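Local coordinates for hydrogen peroxide-inducible genes activator (Corynebacterium glutamicum, PDB 6G1D), which senses hydrogen peroxide through a peroxidatic mechanism and, as a LysR-type transcription factor, regulates genes induced by the oxidant, at the interface of chains A and B. Sequence-based numbering; all coordinates share one arbitrary frame. Chains: chain A/B, Hydrogen peroxide-inducible genes activator.

Contact 1: the interface of chains A and B. Residues chain A 15, 18, 48, 52, 73, 76-77, 80; chain B 87, 90-91.
B:Phe87, from the linker helix 68-95 of chain B, drives its ring between the linker helix 68-93 and the winged helix-turn-helix domain of chain A. Its CG stands anti to the backbone N (chi1 174°), which points the ring away from its own helix into an apolar pocket of the partner. B:Phe87 CB passes A:Thr80, whose OG1 lies 4.2 Å away and is hydrogen-bonded back to A:Phe76 O. B:Phe87 CD1 comes next, resting 3.5 Å from the backbone N of A:Ala77. CE1 fits between the CB atoms of A:Leu73 and A:Ala77, with the carbonyl A:Leu73 O in the plane of the ring at its edge. Over one face, toward the rim at CD2, CE2 and CZ, lies A:Leu15 CD2, 3.8 Å from the ring centroid of B:Phe87. B:Phe87 CE2 also meets A:Leu52 CD1 at 3.9 Å, so residues from helices 12-24 and 38-52 close around the tip. One turn further on, A:Leu73 CD2 packs 3.6 Å from B:Ala91 CA, while A:Leu52 CD2 touches the methyl of B:Ala91. No polar bond crosses among these residues; the grip is one of shape and burial. The ND1–CE1 edge of B:His90 points at the face of A:Phe76, planes 87° apart, and brings B:His90 CE1 to 3.4 Å from A:Phe76 CE2.

Contact 2: the interface of chains A and B. Residues chain A 94, 96, 291-292, 295; chain B 67-69, 71-72.
B:Glu71 holds CG anti to its backbone N (chi1 -175°) and runs on extended, carrying its carboxylate from linker helix 68-95 to the loop of A:Ser291 and A:Arg292. B:Lys72 instead bends at chi3 (-99°), which lays its methylenes against A:Arg292 and turns the ammonium toward A:Glu295. B:Glu71 OE1 accepts two hydrogen bonds from A:Ser291: the backbone N comes in on the syn side, 2.8 Å away and nearly straight, and the hydroxyl OG from above the carboxylate plane at 2.9 Å. The other oxygen, B:Glu71 OE2, lies beside the CG and CD methylenes of A:Arg292 and reaches its NH1 through a water, 2.8 Å from OE2. The guanidinium of A:Arg292 and this carboxylate are turned 86° apart and not in direct charge contact, A:Arg292 NE staying 4.7 Å from B:Glu71 OE2. A:Arg292 spends its side-on grip within its own chain, where NE and NH2 each bond one oxygen of A:Glu295, which would limit rotation of the guanidinium; the acceptors lie in its plane, while the nitrogens come from above the carboxylate plane. B:Lys72 CG sits over the guanidinium centre, 3.5 Å from A:Arg292 CZ. B:Lys72 NZ and A:Glu295 OE2 meet tip to tip in a salt bridge of 3.0 Å. OE2 thus receives A:Arg292 NH2 and B:Lys72 NZ from opposite faces of its plane, and its negative charge may offset the repulsion between the two cations. B:Lys72 NZ also hydrogen-bonds A:Gly96 O at 2.7 Å and, weakly, A:Ala94 O. Beside this polar group, the methyls of A:Ala94 and B:Ala69 touch, CB to CB, at 3.9 Å.

Contact 1: the interface of chains A and B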
# COMPACT_ATOMS: atom_id res chain seq x y z
N LEU A 15 17.43 13.26 -37.10
CA LEU A 15 17.14 14.06 -35.92
C LEU A 15 18.24 15.09 -35.65
O LEU A 15 17.92 16.23 -35.28
CB LEU A 15 16.92 13.17 -34.68
CG LEU A 15 15.71 12.25 -34.70
CD1 LEU A 15 15.67 11.45 -33.41
CD2 LEU A 15 14.42 13.01 -34.93
N PHE A 18 17.70 17.97 -37.97
CA PHE A 18 16.57 18.80 -37.53
C PHE A 18 16.94 19.72 -36.36
O PHE A 18 16.68 20.92 -36.37
CB PHE A 18 15.40 17.88 -37.16
CG PHE A 18 14.26 18.55 -36.47
CD1 PHE A 18 13.76 19.76 -36.90
CD2 PHE A 18 13.64 17.91 -35.40
CE1 PHE A 18 12.69 20.36 -36.26
CE2 PHE A 18 12.56 18.48 -34.76
CZ PHE A 18 12.09 19.70 -35.20
N LEU A 48 13.17 13.18 -43.38
CA LEU A 48 12.48 13.26 -42.10
C LEU A 48 11.06 13.81 -42.28
O LEU A 48 10.10 13.23 -41.78
CB LEU A 48 13.26 14.11 -41.10
CG LEU A 48 12.71 14.24 -39.69
CD1 LEU A 48 12.60 12.88 -39.01
CD2 LEU A 48 13.62 15.17 -38.89
N LEU A 52 7.68 11.53 -41.82
CA LEU A 52 6.66 11.93 -40.84
C LEU A 52 5.35 12.51 -41.42
O LEU A 52 4.34 12.52 -40.72
CB LEU A 52 7.24 12.96 -39.87
CG LEU A 52 8.48 12.56 -39.06
CD1 LEU A 52 8.89 13.76 -38.24
CD2 LEU A 52 8.32 11.31 -38.19
N LEU A 73 7.87 19.17 -31.63
CA LEU A 73 8.69 17.95 -31.70
C LEU A 73 10.17 18.12 -31.29
O LEU A 73 10.83 17.14 -30.92
CB LEU A 73 8.60 17.34 -33.09
CG LEU A 73 7.23 16.77 -33.44
CD1 LEU A 73 7.11 16.49 -34.94
CD2 LEU A 73 6.94 15.51 -32.62
N PHE A 76 12.25 16.71 -27.53
CA PHE A 76 12.14 15.26 -27.74
C PHE A 76 13.10 14.75 -28.83
O PHE A 76 13.81 13.80 -28.55
CB PHE A 76 10.71 14.90 -28.12
CG PHE A 76 9.68 15.36 -27.12
CD1 PHE A 76 9.79 15.01 -25.79
CD2 PHE A 76 8.61 16.13 -27.52
CE1 PHE A 76 8.86 15.43 -24.86
CE2 PHE A 76 7.67 16.56 -26.60
CZ PHE A 76 7.79 16.21 -25.27
N ALA A 77 13.05 15.26 -30.07
CA ALA A 77 14.25 14.99 -30.88
C ALA A 77 15.50 15.15 -30.01
O ALA A 77 16.34 14.25 -29.96
CB ALA A 77 14.29 15.92 -32.09
N THR A 80 16.10 12.28 -27.59
CA THR A 80 16.59 11.08 -28.25
C THR A 80 18.13 11.18 -28.47
O THR A 80 18.87 10.23 -28.18
CB THR A 80 15.87 10.83 -29.57
OG1 THR A 80 14.44 10.92 -29.37
CG2 THR A 80 16.23 9.47 -30.13
N PHE B 87 9.33 10.14 -29.74
CA PHE B 87 9.39 11.17 -30.80
C PHE B 87 8.41 10.80 -31.91
O PHE B 87 7.62 11.63 -32.35
CB PHE B 87 10.82 11.31 -31.39
CG PHE B 87 10.88 12.25 -32.56
CD1 PHE B 87 11.05 13.61 -32.36
CD2 PHE B 87 10.73 11.77 -33.86
CE1 PHE B 87 11.05 14.49 -33.44
CE2 PHE B 87 10.76 12.65 -34.94
CZ PHE B 87 10.91 14.01 -34.73
N HIS B 90 4.68 11.10 -30.85
CA HIS B 90 4.31 12.50 -30.77
C HIS B 90 4.10 13.14 -32.15
O HIS B 90 3.28 14.03 -32.31
CB HIS B 90 5.37 13.29 -30.02
CG HIS B 90 5.17 13.31 -28.55
ND1 HIS B 90 5.66 14.32 -27.75
CD2 HIS B 90 4.53 12.45 -27.72
CE1 HIS B 90 5.33 14.08 -26.49
NE2 HIS B 90 4.65 12.95 -26.45
N ALA B 91 4.89 12.70 -33.12
CA ALA B 91 4.85 13.29 -34.47
C ALA B 91 3.48 13.14 -35.10
O ALA B 91 3.02 14.02 -35.81
CB ALA B 91 5.90 12.63 -35.37

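Contact 2: the interface of chains A and B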
# COMPACT_ATOMS: atom_id res chain seq x y z
N ALA A 94 32.31 0.86 -20.05
CA ALA A 94 31.55 -0.37 -19.75
C ALA A 94 32.39 -1.60 -19.46
O ALA A 94 31.95 -2.45 -18.67
CB ALA A 94 30.55 -0.66 -20.88
N GLY A 96 35.29 -1.86 -17.73
CA GLY A 96 35.99 -1.87 -16.46
C GLY A 96 35.11 -2.41 -15.33
O GLY A 96 33.88 -2.28 -15.35
N SER A 291 25.07 -11.60 -15.87
CA SER A 291 26.39 -12.04 -16.28
C SER A 291 27.48 -11.35 -15.44
O SER A 291 28.66 -11.56 -15.70
CB SER A 291 26.59 -11.72 -17.76
OG SER A 291 26.41 -10.33 -17.96
N ARG A 292 27.09 -10.55 -14.45
CA ARG A 292 28.05 -9.73 -13.71
C ARG A 292 28.56 -10.33 -12.38
O ARG A 292 29.04 -9.60 -11.50
CB ARG A 292 27.44 -8.34 -13.48
CG ARG A 292 27.13 -7.60 -14.76
CD ARG A 292 26.53 -6.25 -14.46
NE ARG A 292 27.52 -5.32 -13.92
CZ ARG A 292 27.24 -4.13 -13.39
NH1 ARG A 292 25.98 -3.71 -13.27
NH2 ARG A 292 28.22 -3.38 -12.91
N GLU A 295 32.00 -8.93 -11.02
CA GLU A 295 31.87 -7.61 -10.38
C GLU A 295 31.11 -7.64 -9.06
O GLU A 295 31.50 -6.96 -8.13
CB GLU A 295 31.13 -6.65 -11.29
CG GLU A 295 31.97 -6.13 -12.44
CD GLU A 295 31.12 -5.36 -13.42
OE1 GLU A 295 30.41 -6.03 -14.25
OE2 GLU A 295 31.09 -4.09 -13.28
N THR B 67 27.42 -9.92 -22.37
CA THR B 67 28.65 -9.74 -21.55
C THR B 67 28.38 -8.75 -20.39
O THR B 67 27.36 -8.04 -20.40
CB THR B 67 29.82 -9.15 -22.38
OG1 THR B 67 29.46 -7.84 -22.84
CG2 THR B 67 30.21 -10.04 -23.51
N PRO B 68 29.32 -8.68 -19.42
CA PRO B 68 29.18 -7.64 -18.39
C PRO B 68 28.97 -6.23 -18.96
O PRO B 68 28.06 -5.52 -18.54
CB PRO B 68 30.48 -7.76 -17.59
CG PRO B 68 30.87 -9.17 -17.72
CD PRO B 68 30.35 -9.67 -19.06
N ALA B 69 29.78 -5.87 -19.95
CA ALA B 69 29.63 -4.60 -20.66
C ALA B 69 28.27 -4.43 -21.32
O ALA B 69 27.66 -3.36 -21.25
CB ALA B 69 30.73 -4.46 -21.70
N GLU B 71 25.45 -5.92 -20.45
CA GLU B 71 24.45 -5.77 -19.39
C GLU B 71 24.42 -4.34 -18.83
O GLU B 71 23.34 -3.80 -18.56
CB GLU B 71 24.70 -6.80 -18.29
CG GLU B 71 23.64 -6.81 -17.19
CD GLU B 71 23.76 -8.01 -16.25
OE1 GLU B 71 23.98 -9.14 -16.80
OE2 GLU B 71 23.61 -7.80 -15.00
N LYS B 72 25.59 -3.73 -18.68
CA LYS B 72 25.66 -2.35 -18.22
C LYS B 72 25.15 -1.35 -19.25
O LYS B 72 24.56 -0.35 -18.88
CB LYS B 72 27.09 -1.97 -17.79
CG LYS B 72 27.53 -2.62 -16.50
CD LYS B 72 28.92 -2.16 -16.09
CE LYS B 72 29.97 -3.17 -16.48
NZ LYS B 72 31.28 -2.72 -15.90
O HOH W 1 23.63 -5.21 -13.88

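Contacts 1 and 2 lie about 32 Å apart by the centres of their C-alpha atoms, and both use linker helix 68-95 of chain B. Contact 2 engages its beginning and contact 1 its later turns. In contact 1 the partner offers its linker helix and DNA-binding domain; in contact 2 it offers the loop after the linker, the loop of A:Ser291 and A:Arg292, and the start of helix 293-316, from the regulatory part. The linker helix of one subunit touches both the DNA-binding and the regulatory domain of the other. With the twofold twins, this arrangement could relay redox-dependent changes in the regulatory domains to the DNA-binding domains.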